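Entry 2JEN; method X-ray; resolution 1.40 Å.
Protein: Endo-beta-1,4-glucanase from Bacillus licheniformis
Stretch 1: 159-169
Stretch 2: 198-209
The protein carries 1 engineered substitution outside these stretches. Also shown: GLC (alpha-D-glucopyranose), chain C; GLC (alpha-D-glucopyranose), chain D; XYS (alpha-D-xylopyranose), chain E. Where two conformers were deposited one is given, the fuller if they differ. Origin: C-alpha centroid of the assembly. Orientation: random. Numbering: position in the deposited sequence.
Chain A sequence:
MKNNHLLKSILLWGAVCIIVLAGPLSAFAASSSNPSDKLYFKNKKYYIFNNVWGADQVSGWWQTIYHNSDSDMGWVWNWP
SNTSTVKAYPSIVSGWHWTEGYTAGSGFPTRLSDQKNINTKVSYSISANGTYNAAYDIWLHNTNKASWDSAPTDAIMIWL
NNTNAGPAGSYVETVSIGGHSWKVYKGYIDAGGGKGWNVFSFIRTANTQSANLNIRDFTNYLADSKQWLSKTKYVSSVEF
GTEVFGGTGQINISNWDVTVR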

# COMPACT_ATOMS: atom_id res chain seq x y z
N TRP A 159 -11.71 16.55 27.15
CA TRP A 159 -10.41 16.43 26.52
C TRP A 159 -9.33 16.12 27.55
O TRP A 159 -9.06 16.92 28.46
N LEU A 160 -8.70 14.96 27.40
CA LEU A 160 -7.57 14.56 28.21
C LEU A 160 -6.25 15.00 27.60
O LEU A 160 -5.24 15.04 28.30
N ASN A 161 -6.27 15.32 26.31
CA ASN A 161 -5.10 15.83 25.62
C ASN A 161 -5.56 16.93 24.70
O ASN A 161 -6.54 16.76 23.97
N ASN A 162 -4.85 18.07 24.71
CA ASN A 162 -5.00 19.11 23.70
C ASN A 162 -3.62 19.38 23.15
O ASN A 162 -2.73 19.81 23.91
N THR A 163 -3.41 19.12 21.86
CA THR A 163 -2.14 19.40 21.22
C THR A 163 -2.37 20.36 20.07
O THR A 163 -2.76 19.98 18.97
N ASN A 164 -2.17 21.64 20.38
CA ASN A 164 -2.25 22.74 19.43
C ASN A 164 -3.66 23.07 18.97
O ASN A 164 -3.83 23.84 18.03
N ALA A 165 -4.65 22.49 19.63
CA ALA A 165 -6.03 22.68 19.20
C ALA A 165 -6.80 23.58 20.14
O ALA A 165 -6.24 24.17 21.08
N GLY A 166 -8.08 23.72 19.86
CA GLY A 166 -8.98 24.45 20.72
C GLY A 166 -10.41 24.09 20.37
O GLY A 166 -10.69 23.63 19.27
N PRO A 167 -11.32 24.25 21.33
CA PRO A 167 -12.66 23.76 21.20
C PRO A 167 -13.62 24.72 20.52
O PRO A 167 -13.28 25.89 20.24
N ALA A 168 -14.83 24.22 20.29
CA ALA A 168 -15.91 25.03 19.75
C ALA A 168 -16.46 25.89 20.88
O ALA A 168 -16.48 25.51 22.06
N GLY A 169 -16.94 27.06 20.52
CA GLY A 169 -17.62 27.92 21.46
C GLY A 169 -16.70 28.82 22.22
O GLY A 169 -15.54 29.05 21.84
N ASN A 198 -26.07 21.77 21.21
CA ASN A 198 -25.13 22.40 22.11
C ASN A 198 -23.88 21.56 22.20
O ASN A 198 -23.96 20.33 22.14
N VAL A 199 -22.73 22.22 22.41
CA VAL A 199 -21.49 21.49 22.68
C VAL A 199 -20.84 22.13 23.90
O VAL A 199 -20.53 23.33 23.93
N PHE A 200 -20.62 21.29 24.90
CA PHE A 200 -20.00 21.66 26.13
C PHE A 200 -18.68 20.91 26.24
O PHE A 200 -18.69 19.66 26.25
N SER A 201 -17.58 21.65 26.24
CA SER A 201 -16.24 21.03 26.24
C SER A 201 -15.53 21.33 27.53
O SER A 201 -15.50 22.47 27.98
N PHE A 202 -14.94 20.30 28.10
CA PHE A 202 -14.12 20.35 29.30
C PHE A 202 -12.69 19.96 28.92
O PHE A 202 -12.47 18.83 28.50
N ILE A 203 -11.78 20.92 28.97
CA ILE A 203 -10.39 20.70 28.53
C ILE A 203 -9.47 20.66 29.73
O ILE A 203 -9.34 21.65 30.47
N ARG A 204 -8.85 19.54 29.98
CA ARG A 204 -8.02 19.43 31.18
C ARG A 204 -6.95 20.46 31.14
O ARG A 204 -6.40 20.75 30.10
N THR A 205 -6.61 21.07 32.30
CA THR A 205 -5.66 22.19 32.26
C THR A 205 -4.25 21.77 31.92
O THR A 205 -3.46 22.60 31.44
N ALA A 206 -3.95 20.47 32.08
CA ALA A 206 -2.71 19.86 31.57
C ALA A 206 -3.10 18.51 31.02
O ALA A 206 -4.08 17.92 31.45
N ASN A 207 -2.33 18.01 30.05
CA ASN A 207 -2.64 16.72 29.46
C ASN A 207 -2.43 15.60 30.46
O ASN A 207 -1.55 15.69 31.33
N THR A 208 -3.21 14.53 30.32
CA THR A 208 -3.01 13.32 31.09
C THR A 208 -3.21 12.10 30.24
O THR A 208 -4.07 12.12 29.34
N GLN A 209 -2.52 11.02 30.58
CA GLN A 209 -2.64 9.74 29.88
C GLN A 209 -3.59 8.77 30.50
O GLN A 209 -3.77 7.67 29.99

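Side-chain packing between strand 198-204 with its following loop and stretch 159-169 of the endoglucanase. Asn198 lies out of reach of the other stretch. Val199 (p) points toward it, and its CG1 meets Ala168 CB at 3.9 Å, an apolar contact at this end of the interface. Phe200 (m) points away and makes no contact with the other stretch. Ser201 (m) points in again: its CB lies 3.9 Å from Pro167 CB, while its OG is held by two waters. Water 2 (2.7 Å from Ser201 OG) also reaches Ala168 O (2.7 Å) and Val199 O (3.0 Å); water 3 (2.9 Å from Ser201 OG) accepts from Ala168 N at 2.9 Å and lies 2.9 Å from O3 of the chain C glucose, so solvent links both stretches to the ligand. That sugar's O2 donates to Gly166 O (2.6 Å) and sits at the edge of the Trp159 ring. Phe202 (m) sends its ring away, but its O accepts from Trp159 N at 2.8 Å. Ile203 (m, t) is paired with Trp159 in a parallel bridge, both side chains on the same face of the sheet. The indole (m) offers its face to Ile203: CG1 lies 3.7 Å from Trp159 CD2, and CD1 stands over the six-membered ring while also touching Pro167 CD at 3.4 Å. Trp159 NE1 is buried without a polar partner. Arg204 N completes the bridge by donating to Trp159 O (3.0 Å); its CB points toward the other stretch, but the end of the extended side chain leads away, with NH1 donating to Ala206 O (2.9 Å). Thr205 and Ala206 point away. Asn207 (m) turns its end inward, where OD1 accepts from Asn162 N (2.9 Å) and ND2 donates weakly to water 1 (3.1 Å), itself a donor to Thr163 OG1 (2.7 Å). Thr208 (t) places CG2 4.1 Å from Leu160 CD2, and its N donates to Leu160 O (2.9 Å). Gln209 points away.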

# COMPACT_ATOMS: atom_id res chain seq x y z
CB TRP A 159 -9.99 17.70 25.77
CG TRP A 159 -10.89 18.20 24.67
CD1 TRP A 159 -12.24 18.04 24.53
CD2 TRP A 159 -10.46 19.03 23.60
NE1 TRP A 159 -12.67 18.70 23.40
CE2 TRP A 159 -11.60 19.33 22.82
CE3 TRP A 159 -9.24 19.56 23.23
CZ2 TRP A 159 -11.53 20.13 21.68
CZ3 TRP A 159 -9.18 20.36 22.08
CH2 TRP A 159 -10.34 20.64 21.34
CB LEU A 160 -7.58 13.06 28.41
CG LEU A 160 -8.80 12.46 29.10
CD1 LEU A 160 -8.64 10.95 29.33
CD2 LEU A 160 -9.18 13.19 30.41
CB ASN A 161 -4.41 14.72 24.80
CG ASN A 161 -3.18 15.19 24.03
OD1 ASN A 161 -3.29 16.04 23.15
ND2 ASN A 161 -2.01 14.65 24.38
CB ASN A 162 -5.59 20.41 24.31
CG ASN A 162 -5.83 21.46 23.29
OD1 ASN A 162 -5.67 21.22 22.09
ND2 ASN A 162 -6.15 22.68 23.75
CB THR A 163 -1.44 18.11 20.78
OG1 THR A 163 -1.19 17.30 21.95
CG2 THR A 163 -0.10 18.42 20.08
CB ASN A 164 -1.31 22.56 18.23
CG ASN A 164 0.12 22.37 18.63
OD1 ASN A 164 0.66 23.17 19.39
ND2 ASN A 164 0.76 21.31 18.11
CB ALA A 165 -6.78 21.30 19.02
CB PRO A 167 -13.06 23.54 22.66
CG PRO A 167 -12.40 24.68 23.35
CD PRO A 167 -11.06 24.76 22.69
CB ALA A 168 -17.00 24.14 19.21
CB ASN A 198 -25.76 22.54 23.47
CG ASN A 198 -27.06 23.31 23.41
OD1 ASN A 198 -27.05 24.46 22.97
ND2 ASN A 198 -28.17 22.67 23.74
CB VAL A 199 -20.57 21.42 21.43
CG1 VAL A 199 -20.24 22.79 20.83
CG2 VAL A 199 -19.31 20.58 21.78
CB PHE A 200 -20.87 21.28 27.33
CG PHE A 200 -22.28 21.79 27.24
CD1 PHE A 200 -22.58 23.07 27.64
CD2 PHE A 200 -23.31 20.97 26.82
CE1 PHE A 200 -23.89 23.52 27.56
CE2 PHE A 200 -24.62 21.40 26.78
CZ PHE A 200 -24.91 22.70 27.17
CB SER A 201 -15.38 21.52 25.07
OG SER A 201 -16.04 21.29 23.82
CB PHE A 202 -14.65 19.34 30.33
CG PHE A 202 -16.02 19.63 30.82
CD1 PHE A 202 -17.14 19.27 30.07
CD2 PHE A 202 -16.23 20.31 32.02
CE1 PHE A 202 -18.43 19.58 30.50
CE2 PHE A 202 -17.53 20.58 32.46
CZ PHE A 202 -18.61 20.25 31.72
CB ILE A 203 -9.92 21.74 27.49
CG1 ILE A 203 -10.76 21.58 26.22
CG2 ILE A 203 -8.38 21.60 27.19
CD1 ILE A 203 -10.41 22.52 25.12
CB ARG A 204 -7.44 18.01 31.32
CG ARG A 204 -7.02 17.69 32.75
CD ARG A 204 -6.52 16.25 32.83
NE ARG A 204 -6.09 15.88 34.19
CZ ARG A 204 -4.87 16.03 34.68
NH1 ARG A 204 -3.88 16.54 34.00
NH2 ARG A 204 -4.64 15.64 35.95
CB THR A 205 -5.66 22.99 33.57
OG1 THR A 205 -5.42 22.11 34.66
CG2 THR A 205 -7.03 23.66 33.79
CB ALA A 206 -1.69 19.70 32.70
CB ASN A 207 -1.79 16.49 28.24
CG ASN A 207 -2.08 17.46 27.12
OD1 ASN A 207 -3.13 18.11 27.06
ND2 ASN A 207 -1.11 17.57 26.19
CB THR A 208 -3.95 13.26 32.33
OG1 THR A 208 -3.55 12.19 33.20
CG2 THR A 208 -5.44 13.13 32.00
CB GLN A 209 -1.25 9.10 29.73
CG GLN A 209 -0.34 9.84 28.77
CD GLN A 209 0.95 9.13 28.44
OE1 GLN A 209 1.45 9.22 27.31
NE2 GLN A 209 1.56 8.52 29.43
C1 GLC C . -13.64 22.56 16.76
C2 GLC C . -13.48 21.70 17.99
C3 GLC C . -13.99 20.29 17.76
C4 GLC C . -15.37 20.27 17.11
C5 GLC C . -15.38 21.25 15.92
C6 GLC C . -16.78 21.35 15.33
O2 GLC C . -12.11 21.63 18.33
O3 GLC C . -14.06 19.64 19.01
O4 GLC C . -15.70 18.94 16.73
O5 GLC C . -15.01 22.53 16.36
O6 GLC C . -16.70 21.99 14.05
C1 GLC D . -12.74 27.62 15.35
C2 GLC D . -14.16 27.11 15.35
C3 GLC D . -14.34 25.93 16.31
C4 GLC D . -13.26 24.87 16.07
C5 GLC D . -11.89 25.54 16.10
C6 GLC D . -10.77 24.55 15.78
O1 GLC D . -12.58 28.53 14.27
O2 GLC D . -15.02 28.14 15.82
O3 GLC D . -15.62 25.35 16.17
O4 GLC D . -13.28 23.91 17.11
O5 GLC D . -11.85 26.55 15.10
O6 GLC D . -9.55 25.29 15.69
C1 XYS E . -8.66 25.12 16.78
C2 XYS E . -7.56 26.15 16.67
C3 XYS E . -6.73 25.89 15.43
C4 XYS E . -6.23 24.46 15.45
C5 XYS E . -7.43 23.55 15.61
O2 XYS E . -8.11 27.47 16.64
O3 XYS E . -5.65 26.81 15.34
O4 XYS E . -5.62 24.17 14.20
O5 XYS E . -8.15 23.82 16.81
O HOH W 1 0.52 18.43 23.73
O HOH W 2 -17.56 23.51 23.53
O HOH W 3 -15.11 21.41 21.04